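Lipase (Photobacterium sp. M37, PDB 2ORY) catalyses the hydrolysis of triacylglycerol ester bonds as a cold-adapted bacterial lipase of the alpha/beta-hydrolase class 3 family. Local coordinates at residues L32-M37 against S143-E148; D50-V55 against E84-I89; I168-H173 against S181-W186; F12-Y17 against V314-L319. All blocks are in the same frame, centred on the assembly; numbering follows the deposited sequence.

Contact 1: L32-M37 against S143-E148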
loop_
_atom_site.group_PDB
_atom_site.type_symbol
_atom_site.label_atom_id
_atom_site.label_comp_id
_atom_site.label_asym_id
_atom_site.label_seq_id
_atom_site.Cartn_x
_atom_site.Cartn_y
_atom_site.Cartn_z
ATOM N N LEU A 32 -19.319 -8.359 3.703
ATOM C CA LEU A 32 -19.813 -7.111 3.138
ATOM C C LEU A 32 -18.852 -6.622 2.058
ATOM O O LEU A 32 -19.274 -6.127 1.013
ATOM C CB LEU A 32 -19.932 -6.050 4.238
ATOM C CG LEU A 32 -20.350 -4.626 3.833
ATOM C CD1 LEU A 32 -20.994 -3.925 5.027
ATOM C CD2 LEU A 32 -19.142 -3.833 3.329
ATOM N N ILE A 33 -17.555 -6.744 2.330
ATOM C CA ILE A 33 -16.521 -6.309 1.386
ATOM C C ILE A 33 -16.551 -7.166 0.130
ATOM O O ILE A 33 -16.570 -6.644 -0.987
ATOM C CB ILE A 33 -15.100 -6.396 2.008
ATOM C CG1 ILE A 33 -14.982 -5.415 3.179
ATOM C CG2 ILE A 33 -14.042 -6.055 0.957
ATOM C CD1 ILE A 33 -13.655 -5.504 3.902
ATOM N N LEU A 34 -16.554 -8.484 0.322
ATOM C CA LEU A 34 -16.583 -9.416 -0.797
ATOM C C LEU A 34 -17.726 -9.060 -1.746
ATOM O O LEU A 34 -17.531 -8.969 -2.955
ATOM C CB LEU A 34 -16.747 -10.859 -0.298
ATOM C CG LEU A 34 -16.866 -11.918 -1.409
ATOM C CD1 LEU A 34 -15.588 -11.938 -2.240
ATOM C CD2 LEU A 34 -17.131 -13.287 -0.805
ATOM N N LYS A 35 -18.918 -8.845 -1.195
ATOM C CA LYS A 35 -20.071 -8.501 -2.014
ATOM C C LYS A 35 -19.768 -7.259 -2.839
ATOM O O LYS A 35 -20.102 -7.183 -4.015
ATOM C CB LYS A 35 -21.289 -8.242 -1.126
ATOM C CG LYS A 35 -22.562 -7.908 -1.896
ATOM C CD LYS A 35 -23.652 -7.320 -0.985
ATOM C CE LYS A 35 -23.253 -5.947 -0.424
ATOM N NZ LYS A 35 -24.301 -5.319 0.453
ATOM N N LYS A 36 -19.132 -6.282 -2.206
ATOM C CA LYS A 36 -18.782 -5.042 -2.876
ATOM C C LYS A 36 -17.786 -5.277 -4.004
ATOM O O LYS A 36 -17.933 -4.747 -5.107
ATOM C CB LYS A 36 -18.208 -4.048 -1.864
ATOM C CG LYS A 36 -19.259 -3.424 -0.939
ATOM C CD LYS A 36 -20.179 -2.506 -1.732
ATOM C CE LYS A 36 -21.329 -1.965 -0.886
ATOM N NZ LYS A 36 -22.262 -1.090 -1.674
ATOM N N MET A 37 -16.768 -6.081 -3.732
ATOM C CA MET A 37 -15.769 -6.359 -4.750
ATOM C C MET A 37 -16.367 -6.995 -6.007
ATOM O O MET A 37 -16.038 -6.600 -7.113
ATOM C CB MET A 37 -14.693 -7.266 -4.174
ATOM C CG MET A 37 -14.120 -6.732 -2.899
ATOM S SD MET A 37 -12.726 -7.685 -2.362
ATOM C CE MET A 37 -11.652 -6.310 -2.023
ATOM N N SER A 143 -14.938 -18.634 7.075
ATOM C CA SER A 143 -15.887 -19.509 6.399
ATOM C C SER A 143 -16.712 -18.769 5.351
ATOM O O SER A 143 -17.110 -17.621 5.555
ATOM C CB SER A 143 -16.831 -20.140 7.434
ATOM O OG SER A 143 -17.882 -20.876 6.821
ATOM N N HIS A 144 -16.951 -19.444 4.228
ATOM C CA HIS A 144 -17.760 -18.924 3.119
ATOM C C HIS A 144 -17.071 -17.850 2.316
ATOM O O HIS A 144 -17.662 -17.264 1.405
ATOM C CB HIS A 144 -19.094 -18.392 3.643
ATOM C CG HIS A 144 -19.889 -19.414 4.396
ATOM N ND1 HIS A 144 -20.963 -19.082 5.193
ATOM C CD2 HIS A 144 -19.756 -20.760 4.485
ATOM C CE1 HIS A 144 -21.454 -20.178 5.744
ATOM N NE2 HIS A 144 -20.740 -21.209 5.331
ATOM N N ILE A 145 -15.821 -17.590 2.672
ATOM C CA ILE A 145 -15.013 -16.598 1.976
ATOM C C ILE A 145 -14.000 -17.364 1.129
ATOM O O ILE A 145 -13.403 -18.349 1.583
ATOM C CB ILE A 145 -14.240 -15.674 2.969
ATOM C CG1 ILE A 145 -15.217 -14.961 3.927
ATOM C CG2 ILE A 145 -13.394 -14.666 2.189
ATOM C CD1 ILE A 145 -16.235 -14.016 3.242
ATOM N N PRO A 146 -13.809 -16.946 -0.128
ATOM C CA PRO A 146 -12.822 -17.710 -0.903
ATOM C C PRO A 146 -11.474 -17.824 -0.183
ATOM O O PRO A 146 -11.048 -16.901 0.529
ATOM C CB PRO A 146 -12.731 -16.945 -2.234
ATOM C CG PRO A 146 -13.442 -15.633 -1.996
ATOM C CD PRO A 146 -14.477 -15.923 -0.943
ATOM N N GLY A 147 -10.824 -18.970 -0.362
ATOM C CA GLY A 147 -9.532 -19.215 0.257
ATOM C C GLY A 147 -9.661 -19.551 1.730
ATOM O O GLY A 147 -8.688 -19.520 2.483
ATOM N N GLU A 148 -10.884 -19.878 2.124
ATOM C CA GLU A 148 -11.224 -20.216 3.501
ATOM C C GLU A 148 -10.178 -21.074 4.231
ATOM O O GLU A 148 -9.769 -22.135 3.745
ATOM C CB GLU A 148 -12.582 -20.920 3.502
ATOM C CG GLU A 148 -13.105 -21.318 4.861
ATOM C CD GLU A 148 -14.276 -22.295 4.774
ATOM O OE1 GLU A 148 -15.224 -22.039 4.005
ATOM O OE2 GLU A 148 -14.254 -23.319 5.484
#
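The puckered ring of Pro-146 touches Leu-34 through CD, whereas the flat imidazole of His-144, with Ser-143 OG above one face and offset toward the rim, is turned from the helix. Pro-146 CD lies 3.7 Å from Leu-34 CD2, the two side chains approaching end-on. Leu-34 swings CG anti to its own backbone N (chi1 177°), which carries the methyl out from helix 30-43 to the loop. The same CD2 is also 4.2 Å from Ile-145 CD1, so one leucine branch touches two consecutive loop residues, and the joint is wholly apolar. Residues 145-148 form a type II beta turn, with Gly-147 in the positive-phi position that favours glycine. Behind the turn, His-144 N donates to Glu-148 OE1 at 3.1 Å in a nearly straight bond (165°), reaching the oxygen from above the carboxylate plane and tying the loop across its base. The contact is structural packing at the margin of the main sheet. Leu-34 also packs on Val-54 and Pro-58 of the outermost strand 52-63, and Pro-146 forms a backbone hydrogen bond with Gly-57, so helix 30-43 and the loop before helix 152-160 meet over that edge strand.

Contact 2: D50-V55 against E84-I89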
loop_
_atom_site.group_PDB
_atom_site.type_symbol
_atom_site.label_atom_id
_atom_site.label_comp_id
_atom_site.label_asym_id
_atom_site.label_seq_id
_atom_site.Cartn_x
_atom_site.Cartn_y
_atom_site.Cartn_z
ATOM N N ASP A 50 -11.941 -7.728 -18.969
ATOM C CA ASP A 50 -11.542 -9.102 -18.655
ATOM C C ASP A 50 -12.536 -9.661 -17.647
ATOM O O ASP A 50 -13.471 -8.977 -17.244
ATOM C CB ASP A 50 -10.135 -9.135 -18.037
ATOM C CG ASP A 50 -9.075 -8.542 -18.948
ATOM O OD1 ASP A 50 -8.637 -9.237 -19.889
ATOM O OD2 ASP A 50 -8.680 -7.378 -18.720
ATOM N N ASP A 51 -12.339 -10.908 -17.247
ATOM C CA ASP A 51 -13.217 -11.514 -16.268
ATOM C C ASP A 51 -12.384 -11.889 -15.063
ATOM O O ASP A 51 -11.586 -12.824 -15.090
ATOM C CB ASP A 51 -13.923 -12.743 -16.842
ATOM C CG ASP A 51 -15.432 -12.539 -16.972
ATOM O OD1 ASP A 51 -16.098 -12.302 -15.935
ATOM O OD2 ASP A 51 -15.950 -12.614 -18.111
ATOM N N TRP A 52 -12.573 -11.132 -13.998
ATOM C CA TRP A 52 -11.819 -11.353 -12.789
ATOM C C TRP A 52 -12.620 -12.122 -11.767
ATOM O O TRP A 52 -13.851 -12.058 -11.755
ATOM C CB TRP A 52 -11.398 -10.015 -12.223
ATOM C CG TRP A 52 -10.637 -9.192 -13.197
ATOM C CD1 TRP A 52 -11.143 -8.282 -14.081
ATOM C CD2 TRP A 52 -9.211 -9.138 -13.335
ATOM N NE1 TRP A 52 -10.116 -7.649 -14.750
ATOM C CE2 TRP A 52 -8.923 -8.158 -14.313
ATOM C CE3 TRP A 52 -8.149 -9.819 -12.724
ATOM C CZ2 TRP A 52 -7.619 -7.841 -14.693
ATOM C CZ3 TRP A 52 -6.843 -9.503 -13.103
ATOM C CH2 TRP A 52 -6.592 -8.519 -14.079
ATOM N N GLU A 53 -11.904 -12.827 -10.901
ATOM C CA GLU A 53 -12.505 -13.636 -9.851
ATOM C C GLU A 53 -11.717 -13.497 -8.550
ATOM O O GLU A 53 -10.493 -13.666 -8.532
ATOM C CB GLU A 53 -12.504 -15.111 -10.279
ATOM C CG GLU A 53 -13.103 -16.058 -9.269
ATOM C CD GLU A 53 -14.619 -15.948 -9.188
ATOM O OE1 GLU A 53 -15.179 -16.282 -8.113
ATOM O OE2 GLU A 53 -15.255 -15.548 -10.196
ATOM N N VAL A 54 -12.409 -13.184 -7.462
ATOM C CA VAL A 54 -11.746 -13.081 -6.167
ATOM C C VAL A 54 -11.567 -14.534 -5.759
ATOM O O VAL A 54 -12.546 -15.236 -5.569
ATOM C CB VAL A 54 -12.635 -12.345 -5.137
ATOM C CG1 VAL A 54 -11.944 -12.317 -3.767
ATOM C CG2 VAL A 54 -12.921 -10.926 -5.623
ATOM N N VAL A 55 -10.320 -14.985 -5.656
ATOM C CA VAL A 55 -10.023 -16.368 -5.305
ATOM C C VAL A 55 -9.429 -16.564 -3.902
ATOM O O VAL A 55 -9.227 -17.694 -3.457
ATOM C CB VAL A 55 -9.090 -16.994 -6.362
ATOM C CG1 VAL A 55 -9.839 -17.111 -7.701
ATOM C CG2 VAL A 55 -7.851 -16.128 -6.553
ATOM N N GLU A 84 -2.371 -16.081 -13.469
ATOM C CA GLU A 84 -2.286 -14.614 -13.562
ATOM C C GLU A 84 -3.028 -14.065 -12.335
ATOM O O GLU A 84 -4.257 -14.012 -12.304
ATOM C CB GLU A 84 -2.953 -14.121 -14.860
ATOM C CG GLU A 84 -2.254 -12.954 -15.609
ATOM C CD GLU A 84 -2.612 -11.562 -15.080
ATOM O OE1 GLU A 84 -2.352 -11.287 -13.890
ATOM O OE2 GLU A 84 -3.144 -10.738 -15.859
ATOM N N TYR A 85 -2.278 -13.659 -11.323
ATOM C CA TYR A 85 -2.903 -13.159 -10.111
ATOM C C TYR A 85 -2.508 -11.763 -9.651
ATOM O O TYR A 85 -1.405 -11.277 -9.931
ATOM C CB TYR A 85 -2.611 -14.110 -8.948
ATOM C CG TYR A 85 -2.935 -15.561 -9.226
ATOM C CD1 TYR A 85 -2.054 -16.375 -9.943
ATOM C CD2 TYR A 85 -4.129 -16.121 -8.771
ATOM C CE1 TYR A 85 -2.360 -17.713 -10.195
ATOM C CE2 TYR A 85 -4.443 -17.458 -9.025
ATOM C CZ TYR A 85 -3.555 -18.248 -9.735
ATOM O OH TYR A 85 -3.872 -19.570 -9.984
ATOM N N VAL A 86 -3.428 -11.135 -8.923
ATOM C CA VAL A 86 -3.175 -9.832 -8.309
ATOM C C VAL A 86 -3.377 -9.984 -6.797
ATOM O O VAL A 86 -4.417 -10.458 -6.367
ATOM C CB VAL A 86 -4.166 -8.728 -8.791
ATOM C CG1 VAL A 86 -3.940 -7.448 -7.998
ATOM C CG2 VAL A 86 -3.974 -8.442 -10.258
ATOM N N ILE A 87 -2.378 -9.629 -5.992
ATOM C CA ILE A 87 -2.543 -9.656 -4.536
ATOM C C ILE A 87 -2.661 -8.163 -4.135
ATOM O O ILE A 87 -1.722 -7.392 -4.332
ATOM C CB ILE A 87 -1.321 -10.246 -3.830
ATOM C CG1 ILE A 87 -1.137 -11.715 -4.204
ATOM C CG2 ILE A 87 -1.464 -10.052 -2.333
ATOM C CD1 ILE A 87 0.117 -12.325 -3.567
ATOM N N ALA A 88 -3.810 -7.753 -3.608
ATOM C CA ALA A 88 -4.006 -6.352 -3.226
ATOM C C ALA A 88 -4.041 -6.231 -1.699
ATOM O O ALA A 88 -4.625 -7.070 -1.010
ATOM C CB ALA A 88 -5.301 -5.808 -3.849
ATOM N N ILE A 89 -3.403 -5.183 -1.178
ATOM C CA ILE A 89 -3.300 -4.984 0.259
ATOM C C ILE A 89 -3.772 -3.606 0.692
ATOM O O ILE A 89 -3.504 -2.601 0.037
ATOM C CB ILE A 89 -1.826 -5.223 0.707
ATOM C CG1 ILE A 89 -1.493 -6.719 0.518
ATOM C CG2 ILE A 89 -1.595 -4.735 2.158
ATOM C CD1 ILE A 89 -0.031 -7.073 0.597
#
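In the mixed beta-sheet of this alpha/beta hydrolase, strands 52-63 and 84-90 are second neighbours, both antiparallel to strand 66-78 between them, and Trp-52 and Val-55 reach past that middle strand to Val-86 and Tyr-85. The short strand segments run 59° apart, with axes 9.1 Å apart at closest approach, so side chains alone bridge the gap. On one face of the sheet the six-membered part of the Trp-52 indole reaches Val-86 through CZ3, which is 4.2 Å from Val-86 CG2, the two side chains crossing obliquely. A chi1 of -56° holds CG of Trp-52 anti to the carbonyl carbon and lets the ring extend to its partner, while on Val-86 it is the methyl beside the backbone N that makes the touch. Glu-84 OE2 sits more loosely, 4.5 Å from Trp-52 CH2. On the other face, Val-55 CG2 approaches the edge of the Tyr-85 ring near its plane, 4.3 Å from CD2. Asp-50 forms a salt bridge with Lys-78 of the middle strand, to which Glu-84 is linked by a long, weak ion pair; this lysine would be expected to offset the two negative charges. Helix 5-15 covers the side of the sheet that carries Trp-52 and Val-86, where Phe-12 makes an edge-to-face contact with the indole and also packs on Val-86. Beyond Tyr-85 lies helix 152-160, whose Lys-159 is hydrogen-bonded to the phenol oxygen, and strand 166-173 flanks strand 84-90 in the sheet.

Contact 3: I168-H173 against S181-W186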
loop_
_atom_site.group_PDB
_atom_site.type_symbol
_atom_site.label_atom_id
_atom_site.label_comp_id
_atom_site.label_asym_id
_atom_site.label_seq_id
_atom_site.Cartn_x
_atom_site.Cartn_y
_atom_site.Cartn_z
ATOM N N ILE A 168 2.368 -12.963 -10.748
ATOM C CA ILE A 168 1.701 -12.325 -9.632
ATOM C C ILE A 168 2.164 -10.893 -9.489
ATOM O O ILE A 168 3.353 -10.637 -9.465
ATOM C CB ILE A 168 1.980 -13.058 -8.280
ATOM C CG1 ILE A 168 1.375 -14.464 -8.317
ATOM C CG2 ILE A 168 1.396 -12.250 -7.098
ATOM C CD1 ILE A 168 1.371 -15.182 -6.984
ATOM N N CYS A 169 1.211 -9.962 -9.429
ATOM C CA CYS A 169 1.532 -8.559 -9.196
ATOM C C CYS A 169 0.976 -8.230 -7.797
ATOM O O CYS A 169 -0.182 -8.518 -7.495
ATOM C CB CYS A 169 0.876 -7.646 -10.237
ATOM S SG CYS A 169 1.420 -5.921 -10.075
ATOM N N VAL A 170 1.805 -7.663 -6.927
ATOM C CA VAL A 170 1.349 -7.310 -5.585
ATOM C C VAL A 170 1.217 -5.799 -5.566
ATOM O O VAL A 170 2.183 -5.084 -5.830
ATOM C CB VAL A 170 2.364 -7.752 -4.502
ATOM C CG1 VAL A 170 1.722 -7.613 -3.113
ATOM C CG2 VAL A 170 2.853 -9.195 -4.787
ATOM N N THR A 171 0.017 -5.311 -5.267
ATOM C CA THR A 171 -0.224 -3.876 -5.244
ATOM C C THR A 171 -0.932 -3.414 -3.962
ATOM O O THR A 171 -1.489 -4.218 -3.205
ATOM C CB THR A 171 -1.047 -3.461 -6.480
ATOM O OG1 THR A 171 -1.042 -2.044 -6.607
ATOM C CG2 THR A 171 -2.486 -3.929 -6.347
ATOM N N GLY A 172 -0.897 -2.107 -3.725
ATOM C CA GLY A 172 -1.524 -1.554 -2.543
ATOM C C GLY A 172 -1.237 -0.072 -2.460
ATOM O O GLY A 172 -0.257 0.404 -3.039
ATOM N N HIS A 173 -2.095 0.646 -1.738
ATOM C CA HIS A 173 -2.000 2.098 -1.548
ATOM C C HIS A 173 -1.809 2.473 -0.074
ATOM O O HIS A 173 -2.310 1.786 0.807
ATOM C CB HIS A 173 -3.285 2.753 -2.100
ATOM C CG HIS A 173 -3.406 4.219 -1.822
ATOM N ND1 HIS A 173 -4.014 4.721 -0.686
ATOM C CD2 HIS A 173 -3.005 5.299 -2.538
ATOM C CE1 HIS A 173 -3.979 6.040 -0.716
ATOM N NE2 HIS A 173 -3.369 6.418 -1.829
ATOM N N SER A 181 4.842 -3.947 -1.398
ATOM C CA SER A 181 6.193 -4.069 -1.919
ATOM C C SER A 181 7.018 -4.957 -0.988
ATOM O O SER A 181 7.816 -5.796 -1.431
ATOM C CB SER A 181 6.824 -2.685 -2.073
ATOM O OG SER A 181 6.828 -1.981 -0.848
ATOM N N THR A 182 6.805 -4.794 0.313
ATOM C CA THR A 182 7.527 -5.603 1.278
ATOM C C THR A 182 7.076 -7.068 1.152
ATOM O O THR A 182 7.910 -7.966 1.148
ATOM C CB THR A 182 7.311 -5.056 2.730
ATOM O OG1 THR A 182 7.773 -3.693 2.796
ATOM C CG2 THR A 182 8.097 -5.895 3.769
ATOM N N LEU A 183 5.772 -7.310 1.002
ATOM C CA LEU A 183 5.289 -8.679 0.889
ATOM C C LEU A 183 5.862 -9.343 -0.358
ATOM O O LEU A 183 6.266 -10.514 -0.304
ATOM C CB LEU A 183 3.749 -8.744 0.847
ATOM C CG LEU A 183 3.189 -10.183 0.843
ATOM C CD1 LEU A 183 1.974 -10.317 1.739
ATOM C CD2 LEU A 183 2.819 -10.573 -0.559
ATOM N N ALA A 184 5.894 -8.597 -1.465
ATOM C CA ALA A 184 6.429 -9.102 -2.729
ATOM C C ALA A 184 7.877 -9.566 -2.563
ATOM O O ALA A 184 8.264 -10.600 -3.102
ATOM C CB ALA A 184 6.346 -8.019 -3.806
ATOM N N LEU A 185 8.679 -8.801 -1.825
ATOM C CA LEU A 185 10.068 -9.184 -1.602
ATOM C C LEU A 185 10.137 -10.466 -0.780
ATOM O O LEU A 185 11.012 -11.301 -1.010
ATOM C CB LEU A 185 10.862 -8.084 -0.873
ATOM C CG LEU A 185 12.370 -8.369 -0.657
ATOM C CD1 LEU A 185 13.063 -8.573 -2.003
ATOM C CD2 LEU A 185 13.038 -7.219 0.074
ATOM N N TRP A 186 9.226 -10.633 0.177
ATOM C CA TRP A 186 9.238 -11.837 0.989
ATOM C C TRP A 186 8.962 -13.060 0.119
ATOM O O TRP A 186 9.615 -14.089 0.273
ATOM C CB TRP A 186 8.206 -11.744 2.108
ATOM C CG TRP A 186 7.793 -13.073 2.663
ATOM C CD1 TRP A 186 8.583 -13.975 3.306
ATOM C CD2 TRP A 186 6.478 -13.632 2.642
ATOM N NE1 TRP A 186 7.843 -15.062 3.695
ATOM C CE2 TRP A 186 6.545 -14.880 3.299
ATOM C CE3 TRP A 186 5.238 -13.193 2.140
ATOM C CZ2 TRP A 186 5.427 -15.698 3.469
ATOM C CZ3 TRP A 186 4.130 -14.004 2.315
ATOM C CH2 TRP A 186 4.231 -15.247 2.978
#
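Val-170 packs both its methyl groups against the inner side of helix 175-189, in a beta-alpha-beta crossover that leads from strand 166-173 through this helix to strand 199-206. CG2 lies 3.8 Å from Ala-184 CB and 4.1 Å from Ala-184 CA. The small alanine lets strand and helix come close: the CA atoms of Val-170 and Ala-184 are only 6.1 Å apart. CG1, anti to the backbone N at a chi1 of -169°, turns to the adjoining position and meets Leu-183 CD2 at 4.1 Å, the two side chains crossing at about a right angle. The valine thus straddles two successive helix residues, and no hydrogen bond joins the two segments.

Further out, the strand is held from both flanks by backbone bonds to strands 84-90 and 199-206, while Cys-169 and Thr-171 point away from the helix toward helix 5-15. Thr-171 OG1 is hydrogen-bonded to Ile-204 O and Ser-13 OG. Gly-172 opens a GxSxG sequence whose turn into the helix is consistent with a nucleophile elbow presenting Ser-174. The neighbouring His-173 is positioned by Tyr-17 OH on its ND1 and by His-312 O on its NE2. On the helix, Ser-181 OG bonds back to the carbonyls of Gly-177 and Ala-178. Leu-183 has a second neighbour one turn on: its CG lies in the plane of the Trp-186 indole at the ring edge, 3.9 Å from CE3.

Contact 4: F12-Y17 against V314-L319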
loop_
_atom_site.group_PDB
_atom_site.type_symbol
_atom_site.label_atom_id
_atom_site.label_comp_id
_atom_site.label_asym_id
_atom_site.label_seq_id
_atom_site.Cartn_x
_atom_site.Cartn_y
_atom_site.Cartn_z
ATOM N N PHE A 12 -7.373 -1.772 -8.368
ATOM C CA PHE A 12 -7.431 -2.848 -7.388
ATOM C C PHE A 12 -7.044 -2.331 -6.013
ATOM O O PHE A 12 -7.598 -2.759 -5.004
ATOM C CB PHE A 12 -6.487 -3.984 -7.774
ATOM C CG PHE A 12 -6.996 -4.839 -8.895
ATOM C CD1 PHE A 12 -6.286 -4.938 -10.094
ATOM C CD2 PHE A 12 -8.167 -5.575 -8.740
ATOM C CE1 PHE A 12 -6.734 -5.761 -11.117
ATOM C CE2 PHE A 12 -8.625 -6.398 -9.756
ATOM C CZ PHE A 12 -7.907 -6.496 -10.950
ATOM N N SER A 13 -6.089 -1.409 -5.980
ATOM C CA SER A 13 -5.647 -0.848 -4.717
ATOM C C SER A 13 -6.789 -0.080 -4.076
ATOM O O SER A 13 -6.978 -0.145 -2.860
ATOM C CB SER A 13 -4.452 0.084 -4.918
ATOM O OG SER A 13 -3.263 -0.650 -5.160
ATOM N N TYR A 14 -7.561 0.636 -4.891
ATOM C CA TYR A 14 -8.677 1.423 -4.358
ATOM C C TYR A 14 -9.923 0.620 -4.026
ATOM O O TYR A 14 -10.665 0.971 -3.102
ATOM C CB TYR A 14 -9.020 2.592 -5.287
ATOM C CG TYR A 14 -8.164 3.816 -4.987
ATOM C CD1 TYR A 14 -6.769 3.736 -5.033
ATOM C CD2 TYR A 14 -8.740 5.035 -4.613
ATOM C CE1 TYR A 14 -5.963 4.829 -4.713
ATOM C CE2 TYR A 14 -7.941 6.153 -4.292
ATOM C CZ TYR A 14 -6.548 6.038 -4.342
ATOM O OH TYR A 14 -5.728 7.106 -4.021
ATOM N N MET A 15 -10.138 -0.470 -4.753
ATOM C CA MET A 15 -11.280 -1.338 -4.488
ATOM C C MET A 15 -11.077 -1.976 -3.109
ATOM O O MET A 15 -12.033 -2.398 -2.467
ATOM C CB MET A 15 -11.370 -2.432 -5.559
ATOM C CG MET A 15 -12.646 -3.278 -5.487
ATOM S SD MET A 15 -12.743 -4.501 -6.825
ATOM C CE MET A 15 -11.730 -5.787 -6.185
ATOM N N SER A 16 -9.818 -2.039 -2.672
ATOM C CA SER A 16 -9.453 -2.594 -1.373
ATOM C C SER A 16 -10.088 -1.816 -0.232
ATOM O O SER A 16 -10.331 -2.357 0.847
ATOM C CB SER A 16 -7.942 -2.532 -1.184
ATOM O OG SER A 16 -7.283 -3.144 -2.263
ATOM N N TYR A 17 -10.338 -0.540 -0.478
ATOM C CA TYR A 17 -10.896 0.340 0.530
ATOM C C TYR A 17 -12.400 0.243 0.820
ATOM O O TYR A 17 -12.901 0.932 1.711
ATOM C CB TYR A 17 -10.513 1.790 0.195
ATOM C CG TYR A 17 -9.054 2.093 0.489
ATOM C CD1 TYR A 17 -8.212 2.614 -0.494
ATOM C CD2 TYR A 17 -8.511 1.839 1.754
ATOM C CE1 TYR A 17 -6.867 2.873 -0.231
ATOM C CE2 TYR A 17 -7.167 2.097 2.028
ATOM C CZ TYR A 17 -6.355 2.613 1.031
ATOM O OH TYR A 17 -5.034 2.878 1.307
ATOM N N VAL A 314 -7.221 11.499 -3.190
ATOM C CA VAL A 314 -7.771 11.932 -4.462
ATOM C C VAL A 314 -6.687 12.114 -5.522
ATOM O O VAL A 314 -6.908 11.861 -6.705
ATOM C CB VAL A 314 -8.558 13.257 -4.304
ATOM C CG1 VAL A 314 -9.275 13.590 -5.598
ATOM C CG2 VAL A 314 -9.562 13.128 -3.198
ATOM N N GLY A 315 -5.509 12.527 -5.075
ATOM C CA GLY A 315 -4.392 12.784 -5.965
ATOM C C GLY A 315 -4.064 11.749 -7.021
ATOM O O GLY A 315 -3.932 12.078 -8.210
ATOM N N TYR A 316 -3.931 10.496 -6.601
ATOM C CA TYR A 316 -3.579 9.430 -7.524
ATOM C C TYR A 316 -4.557 9.208 -8.673
ATOM O O TYR A 316 -4.156 9.258 -9.836
ATOM C CB TYR A 316 -3.307 8.135 -6.740
ATOM C CG TYR A 316 -2.103 8.309 -5.824
ATOM C CD1 TYR A 316 -2.214 9.005 -4.620
ATOM C CD2 TYR A 316 -0.829 7.924 -6.235
ATOM C CE1 TYR A 316 -1.074 9.328 -3.846
ATOM C CE2 TYR A 316 0.316 8.241 -5.471
ATOM C CZ TYR A 316 0.184 8.946 -4.280
ATOM O OH TYR A 316 1.305 9.283 -3.547
ATOM N N PRO A 317 -5.844 8.963 -8.380
ATOM C CA PRO A 317 -6.783 8.757 -9.490
ATOM C C PRO A 317 -6.900 10.002 -10.361
ATOM O O PRO A 317 -7.235 9.922 -11.541
ATOM C CB PRO A 317 -8.094 8.418 -8.788
ATOM C CG PRO A 317 -7.953 9.060 -7.444
ATOM C CD PRO A 317 -6.517 8.817 -7.080
ATOM N N GLU A 318 -6.600 11.158 -9.783
ATOM C CA GLU A 318 -6.689 12.397 -10.536
ATOM C C GLU A 318 -5.509 12.595 -11.480
ATOM O O GLU A 318 -5.691 12.879 -12.662
ATOM C CB GLU A 318 -6.813 13.576 -9.575
ATOM C CG GLU A 318 -6.748 14.922 -10.245
ATOM C CD GLU A 318 -7.483 15.995 -9.467
ATOM O OE1 GLU A 318 -8.711 16.128 -9.672
ATOM O OE2 GLU A 318 -6.845 16.694 -8.647
ATOM N N LEU A 319 -4.301 12.427 -10.966
ATOM C CA LEU A 319 -3.100 12.598 -11.773
ATOM C C LEU A 319 -2.897 11.463 -12.783
ATOM O O LEU A 319 -2.046 11.545 -13.668
ATOM C CB LEU A 319 -1.875 12.688 -10.855
ATOM C CG LEU A 319 -1.849 13.865 -9.865
ATOM C CD1 LEU A 319 -0.654 13.721 -8.941
ATOM C CD2 LEU A 319 -1.780 15.196 -10.633
#
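The phenol oxygen of Tyr-14 is hydrogen-bonded to Val-313 O and wedged against the following turn of helix 304-319, where Pro-317 CD lies 3.6 Å and Tyr-316 CB 3.8 Å from it. This brings the N-terminal helix 5-15 to the helix carrying His-312, the presumed histidine of the Ser-His-Asp triad of this alpha/beta hydrolase. The Tyr-14 side chain crosses both partners at about a right angle, and its CZ is 3.9 Å from Pro-317 CD. The helix is kinked here: neither Tyr-316 N nor Pro-317 N bonds to the preceding turn, and the proline nitrogen has no hydrogen to donate. Tyr-316 sets CG anti to its carbonyl carbon (chi1 -64°), which carries its hydroxyl end away from Tyr-14, though CD1 stays 4.0 Å from Tyr-14 OH; the Tyr-316 hydroxyl is hydrogen-bonded to Asp-236 OD2, of the presumed triad, and to Asn-233 N. Tyr-14 thus packs beside the residue that hydrogen-bonds the presumed triad aspartate. It also meets the His-173 ring edge-to-face. Within 12-17, Ser-16 OG donates back to Phe-12 O at 2.8 Å, arriving in the carbonyl plane on a lone pair with a C=O...OG angle of 144°.

How the contacts relate
From the N terminus, helix 5-15 opens contact 4, which closes only at helix 304-319 and encloses the other three. Helix 30-43 then opens contact 1, and strand 52-63 opens contact 2, which closes at strand 84-90, nested inside the loop that residues 143-148 close. Contact 3 follows in series as a short local loop; none of the loops cross. Pro-146 of contact 1 packs on Val-54 and Val-55 of contact 2. Contacts 2 and 3 adjoin through Ile-87 O and Thr-171 N, 2.9 Å apart, in neighbouring parallel strands. Helix 5-15 lies against contacts 2 and 3, joining the sheet to helix 304-319.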